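Local coordinates for putative transcriptional regulator (Clostridium difficile, PDB 3QI7), which is of unknown function but has a periplasmic-binding-protein-like fold and may bind a small ligand such as a sugar, with a possible role in transcriptional regulation, at residues A156-D167 with D226-M236. Numbering follows the deposited sequence.
Sequences AKAFIHYASTDD and DINVFGVNEYM
The ring of Y162 receives V229 CG1 at its edge, near the ring plane, with Y162 CE2 and V229 CG1 3.6 Å apart; its hydroxyl is hydrogen-bonded to D215 of helix 203-223. On the other side of the sheet F159, H161, N228 and F230 share one face, where F159 and N228 touch S151 of helix 140-153 and F230 touches R143 and L147. The H161 and F230 rings meet obliquely, planes at 45°, with H161 CD2 at the edge of the phenyl ring. F159, its CG anti to the backbone N (chi1 -173°), swings its ring toward 228-231, bringing F159 CE2 to 3.3 Å from N228 ND2 and CZ against F230 CB. The N228 amide oxygen accepts from A252 N. Strands 159-164 and 228-231 run parallel, their axes 4.8 Å apart at closest approach and 15° askew. The bonds alternate as parallel strands require: A158 O accepts from N228 N, I160 N gives to N228 O in a nearly straight bond, I160 O accepts from F230 N, and Y162 N gives to F230 O. Beyond them Y162 O finds no polar partner and abuts V232 CG1 and the selenium of M236 (SE at 3.4 Å). S164 OG accepts from D167 N, an ST motif, and D167 OD2 accepts from S164 N in return. Water 1 links D167 OD1 (2.6 Å) to N233 ND2 (2.8 Å); N233 OD1 meanwhile N-caps helix 234-247 through M236 N. Central strand 159-164 and outer strand 228-231, with helices packed on both faces, form part of a three-layer alpha/beta domain with 2-1-3 strand order, consistent with the periplasmic-binding-protein-like fold.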
loop_
_atom_site.group_PDB
_atom_site.type_symbol
_atom_site.label_atom_id
_atom_site.label_comp_id
_atom_site.label_asym_id
_atom_site.label_seq_id
_atom_site.Cartn_x
_atom_site.Cartn_y
_atom_site.Cartn_z
ATOM N N ALA A 156 19.395 13.882 5.593
ATOM C CA ALA A 156 20.331 12.795 5.189
ATOM C C ALA A 156 21.568 13.299 4.417
ATOM O O ALA A 156 21.451 14.063 3.445
ATOM C CB ALA A 156 19.614 11.756 4.369
ATOM N N LYS A 157 22.740 12.835 4.839
ATOM C CA LYS A 157 23.981 13.166 4.147
ATOM C C LYS A 157 24.463 12.014 3.268
ATOM O O LYS A 157 25.429 12.172 2.509
ATOM C CB LYS A 157 25.051 13.605 5.144
ATOM C CG LYS A 157 24.728 14.922 5.835
ATOM C CD LYS A 157 24.344 15.998 4.835
ATOM C CE LYS A 157 24.569 17.407 5.406
ATOM N NZ LYS A 157 23.739 18.437 4.699
ATOM N N ALA A 158 23.794 10.856 3.375
ATOM C CA ALA A 158 23.970 9.727 2.437
ATOM C C ALA A 158 22.668 8.915 2.490
ATOM O O ALA A 158 21.905 9.024 3.457
ATOM C CB ALA A 158 25.204 8.843 2.822
ATOM N N PHE A 159 22.410 8.130 1.447
ATOM C CA PHE A 159 21.306 7.182 1.398
ATOM C C PHE A 159 21.898 5.792 1.165
ATOM O O PHE A 159 22.533 5.560 0.122
ATOM C CB PHE A 159 20.370 7.537 0.246
ATOM C CG PHE A 159 19.093 6.737 0.186
ATOM C CD1 PHE A 159 19.087 5.373 -0.187
ATOM C CD2 PHE A 159 17.860 7.370 0.404
ATOM C CE1 PHE A 159 17.897 4.702 -0.278
ATOM C CE2 PHE A 159 16.672 6.659 0.343
ATOM C CZ PHE A 159 16.699 5.347 -0.018
ATOM N N ILE A 160 21.711 4.889 2.128
ATOM C CA ILE A 160 22.209 3.494 2.008
ATOM C C ILE A 160 21.024 2.598 1.579
ATOM O O ILE A 160 19.996 2.597 2.243
ATOM C CB ILE A 160 22.860 2.976 3.327
ATOM C CG1 ILE A 160 23.681 4.068 4.031
ATOM C CG2 ILE A 160 23.779 1.749 3.048
ATOM C CD1 ILE A 160 24.851 4.729 3.224
ATOM N N HIS A 161 21.153 1.899 0.435
ATOM C CA HIS A 161 20.137 0.971 -0.090
ATOM C C HIS A 161 20.611 -0.472 0.013
ATOM O O HIS A 161 21.700 -0.792 -0.496
ATOM C CB HIS A 161 19.899 1.297 -1.566
ATOM C CG HIS A 161 18.793 0.510 -2.202
ATOM N ND1 HIS A 161 18.964 -0.791 -2.654
ATOM C CD2 HIS A 161 17.523 0.859 -2.516
ATOM C CE1 HIS A 161 17.827 -1.207 -3.191
ATOM N NE2 HIS A 161 16.937 -0.229 -3.115
ATOM N N TYR A 162 19.825 -1.308 0.709
ATOM C CA TYR A 162 20.160 -2.719 0.975
ATOM C C TYR A 162 19.122 -3.628 0.292
ATOM O O TYR A 162 17.928 -3.469 0.491
ATOM C CB TYR A 162 20.147 -3.005 2.492
ATOM C CG TYR A 162 21.280 -2.414 3.277
ATOM C CD1 TYR A 162 22.547 -2.922 3.170
ATOM C CD2 TYR A 162 21.067 -1.363 4.175
ATOM C CE1 TYR A 162 23.595 -2.376 3.888
ATOM C CE2 TYR A 162 22.094 -0.820 4.898
ATOM C CZ TYR A 162 23.372 -1.334 4.758
ATOM O OH TYR A 162 24.400 -0.789 5.491
ATOM N N ALA A 163 19.615 -4.613 -0.469
ATOM C CA ALA A 163 18.817 -5.566 -1.250
ATOM C C ALA A 163 19.767 -6.644 -1.747
ATOM O O ALA A 163 20.922 -6.344 -2.058
ATOM C CB ALA A 163 18.207 -4.880 -2.475
ATOM N N SER A 164 19.286 -7.882 -1.828
ATOM C CA SER A 164 20.061 -8.991 -2.406
ATOM C C SER A 164 20.022 -8.925 -3.942
ATOM O O SER A 164 19.142 -8.300 -4.500
ATOM C CB SER A 164 19.491 -10.335 -1.950
ATOM O OG SER A 164 18.310 -10.678 -2.668
ATOM N N THR A 165 20.925 -9.625 -4.628
ATOM C CA THR A 165 20.879 -9.606 -6.095
ATOM C C THR A 165 19.633 -10.339 -6.626
ATOM O O THR A 165 19.093 -9.947 -7.675
ATOM C CB THR A 165 22.189 -10.085 -6.719
ATOM O OG1 THR A 165 22.530 -11.379 -6.243
ATOM C CG2 THR A 165 23.318 -9.127 -6.358
ATOM N N ASP A 166 19.129 -11.331 -5.869
ATOM C CA ASP A 166 17.819 -11.920 -6.161
ATOM C C ASP A 166 16.672 -10.921 -6.019
ATOM O O ASP A 166 15.773 -10.899 -6.874
ATOM C CB ASP A 166 17.526 -13.136 -5.298
ATOM C CG ASP A 166 18.326 -14.390 -5.718
ATOM O OD1 ASP A 166 18.979 -14.412 -6.773
ATOM O OD2 ASP A 166 18.282 -15.370 -4.982
ATOM N N ASP A 167 16.690 -10.111 -4.951
ATOM C CA ASP A 167 15.708 -9.011 -4.796
ATOM C C ASP A 167 15.676 -8.083 -6.013
ATOM O O ASP A 167 14.604 -7.645 -6.428
ATOM C CB ASP A 167 15.978 -8.124 -3.557
ATOM C CG ASP A 167 15.775 -8.840 -2.235
ATOM O OD1 ASP A 167 14.833 -9.673 -2.089
ATOM O OD2 ASP A 167 16.552 -8.526 -1.300
ATOM N N ASP A 226 23.885 11.106 10.446
ATOM C CA ASP A 226 22.850 11.706 9.594
ATOM C C ASP A 226 22.866 11.113 8.196
ATOM O O ASP A 226 23.196 11.785 7.201
ATOM C CB ASP A 226 22.945 13.225 9.529
ATOM C CG ASP A 226 22.712 13.893 10.884
ATOM O OD1 ASP A 226 22.036 13.319 11.749
ATOM O OD2 ASP A 226 23.211 15.014 11.064
ATOM N N ILE A 227 22.480 9.844 8.142
ATOM C CA ILE A 227 22.280 9.124 6.884
ATOM C C ILE A 227 20.927 8.462 6.950
ATOM O O ILE A 227 20.436 8.163 8.040
ATOM C CB ILE A 227 23.394 8.062 6.649
ATOM C CG1 ILE A 227 23.361 6.940 7.720
ATOM C CG2 ILE A 227 24.766 8.772 6.633
ATOM C CD1 ILE A 227 24.543 5.916 7.686
ATOM N N ASN A 228 20.320 8.243 5.786
ATOM C CA ASN A 228 19.106 7.435 5.686
ATOM C C ASN A 228 19.430 6.005 5.318
ATOM O O ASN A 228 20.185 5.754 4.366
ATOM C CB ASN A 228 18.126 7.988 4.649
ATOM C CG ASN A 228 16.784 7.267 4.679
ATOM O OD1 ASN A 228 16.061 7.398 5.648
ATOM N ND2 ASN A 228 16.486 6.449 3.656
ATOM N N VAL A 229 18.830 5.052 6.042
ATOM C CA VAL A 229 19.057 3.645 5.734
ATOM C C VAL A 229 17.730 3.031 5.262
ATOM O O VAL A 229 16.669 3.223 5.871
ATOM C CB VAL A 229 19.642 2.883 6.943
ATOM C CG1 VAL A 229 19.761 1.342 6.648
ATOM C CG2 VAL A 229 20.992 3.472 7.371
ATOM N N PHE A 230 17.792 2.281 4.169
ATOM C CA PHE A 230 16.594 1.712 3.584
ATOM C C PHE A 230 16.811 0.283 3.167
ATOM O O PHE A 230 17.820 -0.014 2.523
ATOM C CB PHE A 230 16.241 2.509 2.342
ATOM C CG PHE A 230 15.031 1.994 1.599
ATOM C CD1 PHE A 230 13.753 2.183 2.114
ATOM C CD2 PHE A 230 15.165 1.367 0.376
ATOM C CE1 PHE A 230 12.622 1.767 1.421
ATOM C CE2 PHE A 230 14.037 0.910 -0.302
ATOM C CZ PHE A 230 12.764 1.109 0.225
ATOM N N GLY A 231 15.828 -0.570 3.462
ATOM C CA GLY A 231 15.824 -1.970 3.001
ATOM C C GLY A 231 14.532 -2.323 2.282
ATOM O O GLY A 231 13.558 -1.526 2.254
ATOM N N VAL A 232 14.499 -3.528 1.717
ATOM C CA VAL A 232 13.485 -3.854 0.715
ATOM C C VAL A 232 12.462 -4.892 1.149
ATOM O O VAL A 232 11.565 -5.208 0.374
ATOM C CB VAL A 232 14.122 -4.203 -0.663
ATOM C CG1 VAL A 232 15.058 -3.087 -1.148
ATOM C CG2 VAL A 232 14.851 -5.562 -0.620
ATOM N N ASN A 233 12.552 -5.358 2.406
ATOM C CA ASN A 233 11.535 -6.242 2.993
ATOM C C ASN A 233 11.432 -6.050 4.525
ATOM O O ASN A 233 12.259 -5.351 5.154
ATOM C CB ASN A 233 11.801 -7.724 2.632
ATOM C CG ASN A 233 13.206 -8.176 3.017
ATOM O OD1 ASN A 233 13.609 -8.060 4.184
ATOM N ND2 ASN A 233 13.977 -8.665 2.031
ATOM N N GLU A 234 10.415 -6.671 5.105
ATOM C CA GLU A 234 10.074 -6.422 6.488
ATOM C C GLU A 234 11.171 -6.947 7.402
ATOM O O GLU A 234 11.387 -6.407 8.488
ATOM C CB GLU A 234 8.755 -7.103 6.843
ATOM C CG GLU A 234 7.543 -6.535 6.144
ATOM C CD GLU A 234 6.260 -7.304 6.473
ATOM O OE1 GLU A 234 6.344 -8.399 7.087
ATOM O OE2 GLU A 234 5.171 -6.793 6.138
ATOM N N TYR A 235 11.840 -8.014 6.979
ATOM C CA TYR A 235 12.916 -8.599 7.796
ATOM C C TYR A 235 14.075 -7.583 7.895
ATOM O O TYR A 235 14.584 -7.317 8.985
ATOM C CB TYR A 235 13.395 -9.945 7.231
ATOM C CG TYR A 235 14.403 -10.629 8.139
ATOM C CD1 TYR A 235 13.983 -11.404 9.217
ATOM C CD2 TYR A 235 15.761 -10.453 7.956
ATOM C CE1 TYR A 235 14.905 -12.006 10.085
ATOM C CE2 TYR A 235 16.684 -11.047 8.818
ATOM C CZ TYR A 235 16.246 -11.821 9.880
ATOM O OH TYR A 235 17.169 -12.405 10.720
HETATM N N MSE A 236 14.441 -6.979 6.765
HETATM C CA MSE A 236 15.438 -5.896 6.757
HETATM C C MSE A 236 14.965 -4.705 7.567
HETATM O O MSE A 236 15.784 -4.114 8.305
HETATM C CB MSE A 236 15.777 -5.422 5.321
HETATM C CG MSE A 236 16.437 -6.462 4.504
HETATM SE SE MSE A 236 17.292 -5.654 3.001
HETATM C CE MSE A 236 17.595 -7.251 1.950
HETATM O O HOH W 1 12.874 -9.229 -0.478
HETATM O O HOH W 2 16.622 -10.090 0.880
#